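Local coordinates for putative acetyl-CoA acetyltransferase (Thermus thermophilus, PDB 1ULQ), which probably catalyses thiolytic acyl transfer to coenzyme A in lipid metabolism, the reaction of the thiolases, at residues Ala122-Pro127 with Val139-Thr144; Arg183-Leu187 with Ser339-Gln343; His189-Val193 with Gly224-Thr229; Phe313-Ile319 with Glu335-Ser339. All blocks are in the same frame, centred on the assembly; numbering follows the deposited sequence.

Interaction 1 of 4, residues Ala122-Pro127 with Val139-Thr144; sequences APYAVP and VMYDTT
Strands 124-126 and 139-142 run antiparallel (145°), their axes 4.4 Å apart at closest; CA of Val-126 lies 5.0 Å from CA of Met-140. Val-139, whose O sits 3.5 Å from CD of Pro-127, leads to Met-140. There chi1 m, chi2 t and chi3 near 9° bring the flexible thioether over the first strand: CG is 3.4 Å from CG2 of Val-126, and CE lies over one face of the Tyr-124 ring (chi1 m), 3.4 Å from its CG. Tyr-141 forms the hydrogen-bonded pair with Ala-125, Ala-125 N to Tyr-141 O 2.8 Å and Tyr-141 N to Ala-125 O 2.9 Å. This beta hairpin is extended on both edges by other subunits: Tyr-124 and Val-126 pair with a strand of the second, Met-140 with one of the third. Asp-142 faces Tyr-124 in a non-hydrogen-bonded pair, CA to CA 4.7 Å; its carboxylate accepts from Gly-136 N of the third subunit and salt-bridges Lys-128 of the second. Thr-143 (phi/psi -68/-1) leaves the strand, its N donating to Pro-123 O at 3.1 Å, a carbonyl proline keeps despite lacking NH. At Thr-144, OG1, hydrogen-bonded to Met-119 O, touches the small CB of Ala-122 at 3.2 Å.

Interaction 2 of 4, residues Arg183-Leu187 with Ser339-Gln343; sequences RFALL and SMEDQ
One turn of helix 178-197, residues 183-187, receives a loop whose residues 339-342 form a type I beta turn, closed by Asp-342 N to Ser-339 O at 2.9 Å. As modelled, though Glu-341 N is less surely placed, an ST turn accompanies it, Glu-341 N donating to Ser-339 OG at 3.2 Å. The nearest backbones are Phe-184 and Met-340, CA to CA 6.6 Å. Apolar contacts centre on Met-340 (chi1 p, chi2 t), long and unbranched enough to probe between helix residues: its CE lies 3.9 Å from CG of Arg-183 and 3.7 Å from CD1 of Leu-187, its SD 3.7 Å from CB of Phe-184. The Met-aromatic contact is edge-on: Met-340 SD lies 5.4 Å from the centroid of the Phe-184 ring, 79° off its normal. That ring also packs on Leu-330 of helix 326-336. In a plain van der Waals approach, Leu-187 CD1 meets carboxylate OE1 of Glu-341 at 3.7 Å. No hydrogen bond links the segments, so this join between N- and C-terminal thiolase regions depends on shape and dispersion.

Interaction 3 of 4, residues His189-Val193 with Gly224-Thr229; sequences HQKAV and GPRRDT
His-189 sets CE1 over one face of the Arg-226 guanidinium, with NE2 of His-189 3.7 Å from NH2 of Arg-226. With chi1 m and chi2 -86°, the ring also turns ND1 to accept a hydrogen bond from Arg-226 N at 3.2 Å and 165°, so one ring gives the guanidinium a carbon to rest on and the backbone an acceptor. Its CA is 5.5 Å from CA of Pro-225. Within the N-terminal thiolase region, the contact packs the loop after strand 215-219 on helix 178-197, where Val-193 N bonds to His-189 O at 2.8 Å; the loop ends in a type I beta turn, 226-229, before helix 231-236. Inside that turn Thr-229 OG1 donates to Arg-226 O at 3.0 Å. Pro-225 offers a rigid apolar ring to the helix, its CG 3.9 Å from CB of Ala-192 and its CB 4.1 Å from CG2 of Val-193; Leu-354 of helix 351-354 touches both Pro-225 and Ala-192. Val-193 CG1 rests over one face of the Arg-227 guanidinium, 3.6 Å from NH2, which forms a salt bridge with Glu-197.

Interaction 4 of 4, residues Phe313-Ile319 with Glu335-Ser339; sequences FSDLGLI and EWSLS
A strand-helix unit of the C-terminal thiolase region is packed here: strand 318-321, the outermost strand at one end of this chain's large mixed sheet, is followed by helix 326-336, whose C-terminal end turns back on the residues leading into that strand. Phe-313 opens a short 3-10 segment, 313-315, closed by Leu-316 N to Phe-313 O at 3.0 Å. Its CA lies 8.2 Å from CA of Trp-336, a gap spanned by two large aromatic side chains. With chi1 t, Phe-313 places CZ over one face of the Trp-336 ring system (chi1 m, chi2 -19°), 3.6 Å from CD2; its centroid is 4.4 Å from that of the five-membered ring, with the planes inclined at 39°. After a Schellman motif at Ser-337 (phi/psi 61/50), Leu-338 points toward 313-319, its CD1 3.4 Å from CE2 of Phe-313. Leu-316 turns to Leu-306 of helix 298-308. Gly-317 and Leu-318 bond through their backbones to Phe-380 and Leu-382 of strand 380-387, the next, parallel strand of the sheet. Ile-319, beta-branched and buried, suits an extended backbone (-128/120). The wide indole lets Trp-336 reach it as well as Phe-313: with chi1 m and chi2 t, Ile-319 sets CG2 4.0 Å from CZ3 of Trp-336 and CD1 4.2 Å from CD2 of Leu-338.

How the interactions relate
From the N terminus, interaction 1 comes first, closing a short hairpin loop at the subunit interfaces before any other contact opens; its nearest atoms are about 16 Å from those of interaction 3. Helix 178-197 then serves two contacts. Residues 183-187 open interaction 2, and within its long loop interaction 3 closes a shorter one, from 189-193 to 224-229. The two touch where Leu-186 CD1 meets Thr-229 O at 3.2 Å. Interaction 4 opens later and ends on the same part of the chain as interaction 2, sharing Ser-339; it joins the 3-10 turn and strand 318-321 to the end of helix 326-336 and the residues after it. The chain thus passes directly from packing within the C-terminal region to packing against the N-terminal region's helix.

Interaction 1 of 4, residues Ala122-Pro127 with Val139-Thr144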
loop_
_atom_site.group_PDB
_atom_site.type_symbol
_atom_site.label_atom_id
_atom_site.label_comp_id
_atom_site.label_asym_id
_atom_site.label_seq_id
_atom_site.Cartn_x
_atom_site.Cartn_y
_atom_site.Cartn_z
ATOM N N ALA C 122 3.478 -14.358 -1.324
ATOM C CA ALA C 122 3.849 -13.412 -2.367
ATOM C C ALA C 122 3.344 -12.028 -1.945
ATOM O O ALA C 122 2.158 -11.854 -1.663
ATOM C CB ALA C 122 3.237 -13.837 -3.699
ATOM N N PRO C 123 4.239 -11.030 -1.892
ATOM C CA PRO C 123 3.873 -9.670 -1.492
ATOM C C PRO C 123 3.050 -8.905 -2.512
ATOM O O PRO C 123 2.587 -9.464 -3.511
ATOM C CB PRO C 123 5.223 -9.014 -1.254
ATOM C CG PRO C 123 6.062 -9.652 -2.281
ATOM C CD PRO C 123 5.677 -11.107 -2.186
ATOM N N TYR C 124 2.858 -7.620 -2.237
ATOM C CA TYR C 124 2.126 -6.746 -3.146
ATOM C C TYR C 124 3.165 -5.772 -3.687
ATOM O O TYR C 124 4.112 -5.427 -2.972
ATOM C CB TYR C 124 1.020 -5.967 -2.413
ATOM C CG TYR C 124 -0.140 -6.802 -1.909
ATOM C CD1 TYR C 124 -0.321 -7.039 -0.545
ATOM C CD2 TYR C 124 -1.104 -7.280 -2.783
ATOM C CE1 TYR C 124 -1.449 -7.720 -0.064
ATOM C CE2 TYR C 124 -2.232 -7.961 -2.311
ATOM C CZ TYR C 124 -2.406 -8.171 -0.952
ATOM O OH TYR C 124 -3.570 -8.771 -0.494
ATOM N N ALA C 125 3.004 -5.352 -4.939
ATOM C CA ALA C 125 3.932 -4.415 -5.540
ATOM C C ALA C 125 3.217 -3.096 -5.810
ATOM O O ALA C 125 2.128 -3.082 -6.375
ATOM C CB ALA C 125 4.487 -4.984 -6.818
ATOM N N VAL C 126 3.827 -1.992 -5.395
ATOM C CA VAL C 126 3.249 -0.668 -5.577
ATOM C C VAL C 126 4.195 0.187 -6.398
ATOM O O VAL C 126 5.378 0.278 -6.078
ATOM C CB VAL C 126 3.031 0.007 -4.229
ATOM C CG1 VAL C 126 2.647 1.451 -4.428
ATOM C CG2 VAL C 126 1.967 -0.733 -3.458
ATOM N N PRO C 127 3.680 0.859 -7.444
ATOM C CA PRO C 127 4.467 1.716 -8.341
ATOM C C PRO C 127 5.108 2.887 -7.617
ATOM O O PRO C 127 4.695 3.239 -6.517
ATOM C CB PRO C 127 3.437 2.196 -9.356
ATOM C CG PRO C 127 2.319 1.214 -9.233
ATOM C CD PRO C 127 2.254 0.965 -7.771
ATOM N N VAL C 139 -2.610 1.292 -7.608
ATOM C CA VAL C 139 -2.960 -0.110 -7.477
ATOM C C VAL C 139 -1.871 -0.907 -6.804
ATOM O O VAL C 139 -0.692 -0.706 -7.078
ATOM C CB VAL C 139 -3.213 -0.749 -8.827
ATOM C CG1 VAL C 139 -3.357 -2.245 -8.656
ATOM C CG2 VAL C 139 -4.470 -0.175 -9.430
ATOM N N MET C 140 -2.266 -1.802 -5.908
ATOM C CA MET C 140 -1.298 -2.667 -5.244
ATOM C C MET C 140 -1.429 -4.021 -5.920
ATOM O O MET C 140 -2.380 -4.746 -5.654
ATOM C CB MET C 140 -1.608 -2.809 -3.760
ATOM C CG MET C 140 -1.251 -1.581 -2.942
ATOM S SD MET C 140 -1.130 -1.888 -1.149
ATOM C CE MET C 140 -1.233 -3.641 -1.080
ATOM N N TYR C 141 -0.486 -4.349 -6.808
ATOM C CA TYR C 141 -0.514 -5.620 -7.537
ATOM C C TYR C 141 -0.172 -6.797 -6.656
ATOM O O TYR C 141 0.807 -6.761 -5.916
ATOM C CB TYR C 141 0.459 -5.603 -8.729
ATOM C CG TYR C 141 0.157 -4.551 -9.773
ATOM C CD1 TYR C 141 0.755 -3.302 -9.716
ATOM C CD2 TYR C 141 -0.757 -4.795 -10.805
ATOM C CE1 TYR C 141 0.455 -2.319 -10.651
ATOM C CE2 TYR C 141 -1.066 -3.816 -11.748
ATOM C CZ TYR C 141 -0.452 -2.580 -11.662
ATOM O OH TYR C 141 -0.731 -1.596 -12.580
ATOM N N ASP C 142 -0.985 -7.842 -6.741
ATOM C CA ASP C 142 -0.753 -9.064 -5.970
ATOM C C ASP C 142 0.155 -9.991 -6.788
ATOM O O ASP C 142 -0.285 -10.577 -7.788
ATOM C CB ASP C 142 -2.086 -9.748 -5.667
ATOM C CG ASP C 142 -1.913 -11.063 -4.953
ATOM O OD1 ASP C 142 -0.972 -11.183 -4.135
ATOM O OD2 ASP C 142 -2.728 -11.972 -5.202
ATOM N N THR C 143 1.414 -10.108 -6.361
ATOM C CA THR C 143 2.406 -10.915 -7.079
ATOM C C THR C 143 2.141 -12.410 -7.052
ATOM O O THR C 143 2.906 -13.188 -7.623
ATOM C CB THR C 143 3.849 -10.668 -6.562
ATOM O OG1 THR C 143 4.013 -11.250 -5.268
ATOM C CG2 THR C 143 4.125 -9.197 -6.456
ATOM N N THR C 144 1.068 -12.811 -6.380
ATOM C CA THR C 144 0.709 -14.217 -6.325
ATOM C C THR C 144 0.082 -14.535 -7.665
ATOM O O THR C 144 0.180 -15.653 -8.153
ATOM C CB THR C 144 -0.367 -14.526 -5.264
ATOM O OG1 THR C 144 0.052 -14.074 -3.971
ATOM C CG2 THR C 144 -0.627 -16.015 -5.207
#

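Interaction 2 of 4, residues Arg183-Leu187 with Ser339-Gln343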
loop_
_atom_site.group_PDB
_atom_site.type_symbol
_atom_site.label_atom_id
_atom_site.label_comp_id
_atom_site.label_asym_id
_atom_site.label_seq_id
_atom_site.Cartn_x
_atom_site.Cartn_y
_atom_site.Cartn_z
ATOM N N ARG C 183 -11.882 -35.909 -16.860
ATOM C CA ARG C 183 -11.479 -37.305 -16.780
ATOM C C ARG C 183 -9.971 -37.320 -16.540
ATOM O O ARG C 183 -9.466 -38.063 -15.696
ATOM C CB ARG C 183 -11.824 -38.013 -18.094
ATOM C CG ARG C 183 -11.893 -39.525 -18.036
ATOM C CD ARG C 183 -12.114 -40.081 -19.435
ATOM N NE ARG C 183 -13.291 -39.490 -20.082
ATOM C CZ ARG C 183 -13.279 -38.911 -21.286
ATOM N NH1 ARG C 183 -12.145 -38.840 -21.977
ATOM N NH2 ARG C 183 -14.398 -38.402 -21.806
ATOM N N PHE C 184 -9.250 -36.483 -17.278
ATOM C CA PHE C 184 -7.804 -36.404 -17.131
ATOM C C PHE C 184 -7.434 -35.992 -15.722
ATOM O O PHE C 184 -6.490 -36.527 -15.148
ATOM C CB PHE C 184 -7.209 -35.410 -18.122
ATOM C CG PHE C 184 -5.747 -35.163 -17.914
ATOM C CD1 PHE C 184 -5.310 -34.310 -16.909
ATOM C CD2 PHE C 184 -4.803 -35.797 -18.714
ATOM C CE1 PHE C 184 -3.952 -34.088 -16.700
ATOM C CE2 PHE C 184 -3.440 -35.583 -18.514
ATOM C CZ PHE C 184 -3.015 -34.723 -17.502
ATOM N N ALA C 185 -8.178 -35.035 -15.173
ATOM C CA ALA C 185 -7.936 -34.541 -13.821
ATOM C C ALA C 185 -8.206 -35.619 -12.770
ATOM O O ALA C 185 -7.439 -35.770 -11.822
ATOM C CB ALA C 185 -8.806 -33.315 -13.545
ATOM N N LEU C 186 -9.293 -36.366 -12.933
ATOM C CA LEU C 186 -9.621 -37.418 -11.983
ATOM C C LEU C 186 -8.473 -38.413 -11.888
ATOM O O LEU C 186 -8.193 -38.923 -10.798
ATOM C CB LEU C 186 -10.903 -38.149 -12.399
ATOM C CG LEU C 186 -11.358 -39.318 -11.516
ATOM C CD1 LEU C 186 -11.627 -38.838 -10.100
ATOM C CD2 LEU C 186 -12.604 -39.946 -12.118
ATOM N N LEU C 187 -7.815 -38.685 -13.018
ATOM C CA LEU C 187 -6.698 -39.626 -13.034
ATOM C C LEU C 187 -5.510 -39.099 -12.272
ATOM O O LEU C 187 -4.840 -39.857 -11.570
ATOM C CB LEU C 187 -6.234 -39.936 -14.453
ATOM C CG LEU C 187 -7.040 -40.870 -15.337
ATOM C CD1 LEU C 187 -6.083 -41.396 -16.400
ATOM C CD2 LEU C 187 -7.640 -42.012 -14.522
ATOM N N SER C 339 -2.324 -41.308 -25.413
ATOM C CA SER C 339 -3.548 -41.368 -24.622
ATOM C C SER C 339 -3.224 -41.025 -23.176
ATOM O O SER C 339 -2.168 -41.400 -22.683
ATOM C CB SER C 339 -4.153 -42.770 -24.682
ATOM O OG SER C 339 -5.261 -42.883 -23.801
ATOM N N MET C 340 -4.123 -40.319 -22.497
ATOM C CA MET C 340 -3.884 -39.960 -21.107
ATOM C C MET C 340 -3.805 -41.207 -20.243
ATOM O O MET C 340 -3.527 -41.126 -19.047
ATOM C CB MET C 340 -4.983 -39.038 -20.588
ATOM C CG MET C 340 -6.380 -39.586 -20.745
ATOM S SD MET C 340 -7.642 -38.432 -20.179
ATOM C CE MET C 340 -8.032 -39.164 -18.631
ATOM N N GLU C 341 -4.041 -42.365 -20.856
ATOM C CA GLU C 341 -3.983 -43.635 -20.139
ATOM C C GLU C 341 -2.572 -44.246 -20.202
ATOM O O GLU C 341 -2.287 -45.236 -19.524
ATOM C CB GLU C 341 -4.963 -44.635 -20.745
ATOM C CG GLU C 341 -6.348 -44.104 -21.066
ATOM C CD GLU C 341 -7.149 -43.720 -19.833
ATOM O OE1 GLU C 341 -6.763 -44.151 -18.714
ATOM O OE2 GLU C 341 -8.170 -42.995 -19.994
ATOM N N ASP C 342 -1.695 -43.665 -21.017
ATOM C CA ASP C 342 -0.337 -44.184 -21.160
ATOM C C ASP C 342 0.321 -44.377 -19.794
ATOM O O ASP C 342 0.406 -43.446 -18.989
ATOM C CB ASP C 342 0.515 -43.250 -22.034
ATOM C CG ASP C 342 1.764 -43.944 -22.596
ATOM O OD1 ASP C 342 2.589 -44.446 -21.797
ATOM O OD2 ASP C 342 1.917 -43.984 -23.839
ATOM N N GLN C 343 0.786 -45.594 -19.539
ATOM C CA GLN C 343 1.420 -45.924 -18.271
ATOM C C GLN C 343 2.720 -45.184 -17.998
ATOM O O GLN C 343 3.208 -45.188 -16.874
ATOM C CB GLN C 343 1.635 -47.436 -18.186
ATOM C CG GLN C 343 0.372 -48.180 -17.713
ATOM C CD GLN C 343 0.386 -49.683 -18.020
ATOM O OE1 GLN C 343 1.357 -50.387 -17.710
ATOM N NE2 GLN C 343 -0.700 -50.179 -18.624
#

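Interaction 3 of 4, residues His189-Val193 with Gly224-Thr229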
loop_
_atom_site.group_PDB
_atom_site.type_symbol
_atom_site.label_atom_id
_atom_site.label_comp_id
_atom_site.label_asym_id
_atom_site.label_seq_id
_atom_site.Cartn_x
_atom_site.Cartn_y
_atom_site.Cartn_z
ATOM N N HIS C 189 -5.437 -37.252 -9.734
ATOM C CA HIS C 189 -5.703 -37.449 -8.320
ATOM C C HIS C 189 -5.560 -38.896 -7.902
ATOM O O HIS C 189 -4.942 -39.197 -6.889
ATOM C CB HIS C 189 -7.110 -36.953 -7.986
ATOM C CG HIS C 189 -7.194 -35.474 -7.763
ATOM N ND1 HIS C 189 -6.941 -34.891 -6.539
ATOM C CD2 HIS C 189 -7.464 -34.460 -8.616
ATOM C CE1 HIS C 189 -7.053 -33.580 -6.651
ATOM N NE2 HIS C 189 -7.369 -33.292 -7.900
ATOM N N GLN C 190 -6.135 -39.797 -8.689
ATOM C CA GLN C 190 -6.089 -41.227 -8.387
ATOM C C GLN C 190 -4.668 -41.809 -8.362
ATOM O O GLN C 190 -4.306 -42.579 -7.460
ATOM C CB GLN C 190 -6.971 -41.974 -9.383
ATOM C CG GLN C 190 -8.358 -41.341 -9.486
ATOM C CD GLN C 190 -9.316 -42.158 -10.312
ATOM O OE1 GLN C 190 -9.003 -42.545 -11.449
ATOM N NE2 GLN C 190 -10.500 -42.427 -9.753
ATOM N N LYS C 191 -3.862 -41.424 -9.341
ATOM C CA LYS C 191 -2.495 -41.895 -9.409
ATOM C C LYS C 191 -1.703 -41.339 -8.232
ATOM O O LYS C 191 -0.890 -42.052 -7.643
ATOM C CB LYS C 191 -1.875 -41.483 -10.749
ATOM C CG LYS C 191 -2.587 -42.121 -11.931
ATOM C CD LYS C 191 -1.839 -41.967 -13.236
ATOM C CE LYS C 191 -2.051 -40.617 -13.874
ATOM N NZ LYS C 191 -1.473 -40.592 -15.250
ATOM N N ALA C 192 -1.953 -40.075 -7.891
ATOM C CA ALA C 192 -1.276 -39.416 -6.772
ATOM C C ALA C 192 -1.642 -40.077 -5.442
ATOM O O ALA C 192 -0.769 -40.433 -4.645
ATOM C CB ALA C 192 -1.650 -37.931 -6.723
ATOM N N VAL C 193 -2.941 -40.224 -5.201
ATOM C CA VAL C 193 -3.413 -40.848 -3.978
ATOM C C VAL C 193 -2.825 -42.244 -3.860
ATOM O O VAL C 193 -2.424 -42.673 -2.778
ATOM C CB VAL C 193 -4.943 -40.969 -3.967
ATOM C CG1 VAL C 193 -5.397 -41.791 -2.766
ATOM C CG2 VAL C 193 -5.562 -39.586 -3.935
ATOM N N GLY C 224 -2.430 -31.619 -1.434
ATOM C CA GLY C 224 -3.280 -31.410 -2.589
ATOM C C GLY C 224 -4.172 -32.575 -2.992
ATOM O O GLY C 224 -5.384 -32.401 -3.097
ATOM N N PRO C 225 -3.614 -33.778 -3.211
ATOM C CA PRO C 225 -4.410 -34.946 -3.612
ATOM C C PRO C 225 -5.638 -35.224 -2.746
ATOM O O PRO C 225 -5.549 -35.191 -1.523
ATOM C CB PRO C 225 -3.400 -36.091 -3.540
ATOM C CG PRO C 225 -2.094 -35.415 -3.770
ATOM C CD PRO C 225 -2.210 -34.159 -2.975
ATOM N N ARG C 226 -6.779 -35.502 -3.376
ATOM C CA ARG C 226 -8.009 -35.818 -2.636
ATOM C C ARG C 226 -8.547 -37.198 -3.035
ATOM O O ARG C 226 -8.775 -37.467 -4.218
ATOM C CB ARG C 226 -9.109 -34.784 -2.907
ATOM C CG ARG C 226 -8.855 -33.355 -2.444
ATOM C CD ARG C 226 -10.104 -32.504 -2.702
ATOM N NE ARG C 226 -10.464 -32.457 -4.124
ATOM C CZ ARG C 226 -9.886 -31.661 -5.025
ATOM N NH1 ARG C 226 -8.919 -30.832 -4.656
ATOM N NH2 ARG C 226 -10.271 -31.695 -6.297
ATOM N N ARG C 227 -8.759 -38.065 -2.053
ATOM C CA ARG C 227 -9.272 -39.398 -2.331
ATOM C C ARG C 227 -10.724 -39.326 -2.804
ATOM O O ARG C 227 -11.168 -40.133 -3.622
ATOM C CB ARG C 227 -9.168 -40.275 -1.070
ATOM C CG ARG C 227 -9.756 -41.687 -1.222
ATOM C CD ARG C 227 -9.539 -42.588 0.006
ATOM N NE ARG C 227 -8.231 -43.243 0.021
ATOM C CZ ARG C 227 -7.113 -42.681 0.475
ATOM N NH1 ARG C 227 -7.138 -41.443 0.954
ATOM N NH2 ARG C 227 -5.971 -43.359 0.464
ATOM N N ASP C 228 -11.451 -38.339 -2.299
ATOM C CA ASP C 228 -12.859 -38.169 -2.638
ATOM C C ASP C 228 -13.142 -37.517 -3.975
ATOM O O ASP C 228 -14.297 -37.232 -4.281
ATOM C CB ASP C 228 -13.565 -37.358 -1.554
ATOM C CG ASP C 228 -13.090 -35.915 -1.501
ATOM O OD1 ASP C 228 -11.871 -35.687 -1.347
ATOM O OD2 ASP C 228 -13.937 -35.004 -1.607
ATOM N N THR C 229 -12.109 -37.263 -4.768
ATOM C CA THR C 229 -12.314 -36.639 -6.073
ATOM C C THR C 229 -13.192 -37.549 -6.922
ATOM O O THR C 229 -12.877 -38.724 -7.118
ATOM C CB THR C 229 -10.991 -36.424 -6.821
ATOM O OG1 THR C 229 -10.150 -35.533 -6.081
ATOM C CG2 THR C 229 -11.256 -35.827 -8.177
#

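Interaction 4 of 4, residues Phe313-Ile319 with Glu335-Ser339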
loop_
_atom_site.group_PDB
_atom_site.type_symbol
_atom_site.label_atom_id
_atom_site.label_comp_id
_atom_site.label_asym_id
_atom_site.label_seq_id
_atom_site.Cartn_x
_atom_site.Cartn_y
_atom_site.Cartn_z
ATOM N N PHE C 313 10.689 -40.338 -29.620
ATOM C CA PHE C 313 9.731 -40.283 -28.517
ATOM C C PHE C 313 9.474 -41.690 -27.993
ATOM O O PHE C 313 9.312 -41.895 -26.789
ATOM C CB PHE C 313 8.412 -39.669 -28.978
ATOM C CG PHE C 313 7.510 -39.280 -27.850
ATOM C CD1 PHE C 313 7.761 -38.131 -27.111
ATOM C CD2 PHE C 313 6.422 -40.072 -27.505
ATOM C CE1 PHE C 313 6.940 -37.779 -26.046
ATOM C CE2 PHE C 313 5.599 -39.724 -26.438
ATOM C CZ PHE C 313 5.856 -38.580 -25.709
ATOM N N SER C 314 9.458 -42.648 -28.917
ATOM C CA SER C 314 9.218 -44.056 -28.616
ATOM C C SER C 314 10.272 -44.713 -27.720
ATOM O O SER C 314 10.009 -45.771 -27.146
ATOM C CB SER C 314 9.114 -44.842 -29.921
ATOM O OG SER C 314 10.350 -44.797 -30.613
ATOM N N ASP C 315 11.457 -44.109 -27.618
ATOM C CA ASP C 315 12.527 -44.641 -26.768
ATOM C C ASP C 315 12.287 -44.230 -25.300
ATOM O O ASP C 315 12.922 -44.753 -24.393
ATOM C CB ASP C 315 13.913 -44.113 -27.207
ATOM C CG ASP C 315 14.379 -44.650 -28.577
ATOM O OD1 ASP C 315 14.465 -45.886 -28.778
ATOM O OD2 ASP C 315 14.693 -43.821 -29.456
ATOM N N LEU C 316 11.375 -43.281 -25.073
ATOM C CA LEU C 316 11.064 -42.804 -23.718
ATOM C C LEU C 316 10.284 -43.858 -22.926
ATOM O O LEU C 316 9.293 -44.413 -23.409
ATOM C CB LEU C 316 10.249 -41.496 -23.781
ATOM C CG LEU C 316 10.907 -40.218 -24.317
ATOM C CD1 LEU C 316 9.957 -39.045 -24.193
ATOM C CD2 LEU C 316 12.151 -39.919 -23.524
ATOM N N GLY C 317 10.728 -44.131 -21.708
ATOM C CA GLY C 317 10.043 -45.124 -20.905
ATOM C C GLY C 317 9.350 -44.541 -19.695
ATOM O O GLY C 317 8.807 -45.267 -18.863
ATOM N N LEU C 318 9.378 -43.220 -19.592
ATOM C CA LEU C 318 8.752 -42.520 -18.490
ATOM C C LEU C 318 8.690 -41.065 -18.907
ATOM O O LEU C 318 9.696 -40.482 -19.295
ATOM C CB LEU C 318 9.590 -42.682 -17.233
ATOM C CG LEU C 318 8.824 -42.918 -15.935
ATOM C CD1 LEU C 318 7.753 -43.975 -16.167
ATOM C CD2 LEU C 318 9.797 -43.359 -14.838
ATOM N N ILE C 319 7.499 -40.484 -18.829
ATOM C CA ILE C 319 7.293 -39.102 -19.239
ATOM C C ILE C 319 6.599 -38.259 -18.182
ATOM O O ILE C 319 5.481 -38.567 -17.781
ATOM C CB ILE C 319 6.446 -39.064 -20.528
ATOM C CG1 ILE C 319 7.079 -39.984 -21.583
ATOM C CG2 ILE C 319 6.348 -37.642 -21.050
ATOM C CD1 ILE C 319 6.188 -40.276 -22.769
ATOM N N GLU C 335 -0.594 -33.661 -29.863
ATOM C CA GLU C 335 0.560 -33.562 -30.748
ATOM C C GLU C 335 1.410 -34.831 -30.708
ATOM O O GLU C 335 1.879 -35.311 -31.742
ATOM C CB GLU C 335 1.429 -32.366 -30.350
ATOM C CG GLU C 335 0.806 -31.002 -30.606
ATOM C CD GLU C 335 0.589 -30.721 -32.086
ATOM O OE1 GLU C 335 1.502 -30.988 -32.902
ATOM O OE2 GLU C 335 -0.495 -30.221 -32.434
ATOM N N TRP C 336 1.613 -35.367 -29.507
ATOM C CA TRP C 336 2.409 -36.576 -29.323
ATOM C C TRP C 336 1.663 -37.844 -29.737
ATOM O O TRP C 336 2.262 -38.923 -29.827
ATOM C CB TRP C 336 2.827 -36.726 -27.862
ATOM C CG TRP C 336 3.825 -35.740 -27.367
ATOM C CD1 TRP C 336 4.661 -34.973 -28.116
ATOM C CD2 TRP C 336 4.150 -35.470 -25.997
ATOM N NE1 TRP C 336 5.491 -34.240 -27.301
ATOM C CE2 TRP C 336 5.197 -34.528 -25.994
ATOM C CE3 TRP C 336 3.658 -35.937 -24.775
ATOM C CZ2 TRP C 336 5.763 -34.041 -24.815
ATOM C CZ3 TRP C 336 4.221 -35.456 -23.603
ATOM C CH2 TRP C 336 5.264 -34.516 -23.632
ATOM N N SER C 337 0.357 -37.714 -29.966
ATOM C CA SER C 337 -0.483 -38.841 -30.360
ATOM C C SER C 337 -0.440 -39.888 -29.263
ATOM O O SER C 337 -0.202 -41.065 -29.523
ATOM C CB SER C 337 0.015 -39.437 -31.682
ATOM O OG SER C 337 0.144 -38.430 -32.682
ATOM N N LEU C 338 -0.667 -39.437 -28.033
ATOM C CA LEU C 338 -0.662 -40.297 -26.858
ATOM C C LEU C 338 -1.982 -40.218 -26.097
ATOM O O LEU C 338 -2.667 -39.186 -26.113
ATOM C CB LEU C 338 0.451 -39.883 -25.905
ATOM C CG LEU C 338 1.576 -40.884 -25.745
ATOM C CD1 LEU C 338 2.435 -40.872 -27.003
ATOM C CD2 LEU C 338 2.389 -40.512 -24.516
ATOM N N SER C 339 -2.324 -41.308 -25.413
ATOM C CA SER C 339 -3.548 -41.368 -24.622
ATOM C C SER C 339 -3.224 -41.025 -23.176
ATOM O O SER C 339 -2.168 -41.400 -22.683
ATOM C CB SER C 339 -4.153 -42.770 -24.682
ATOM O OG SER C 339 -5.261 -42.883 -23.801
#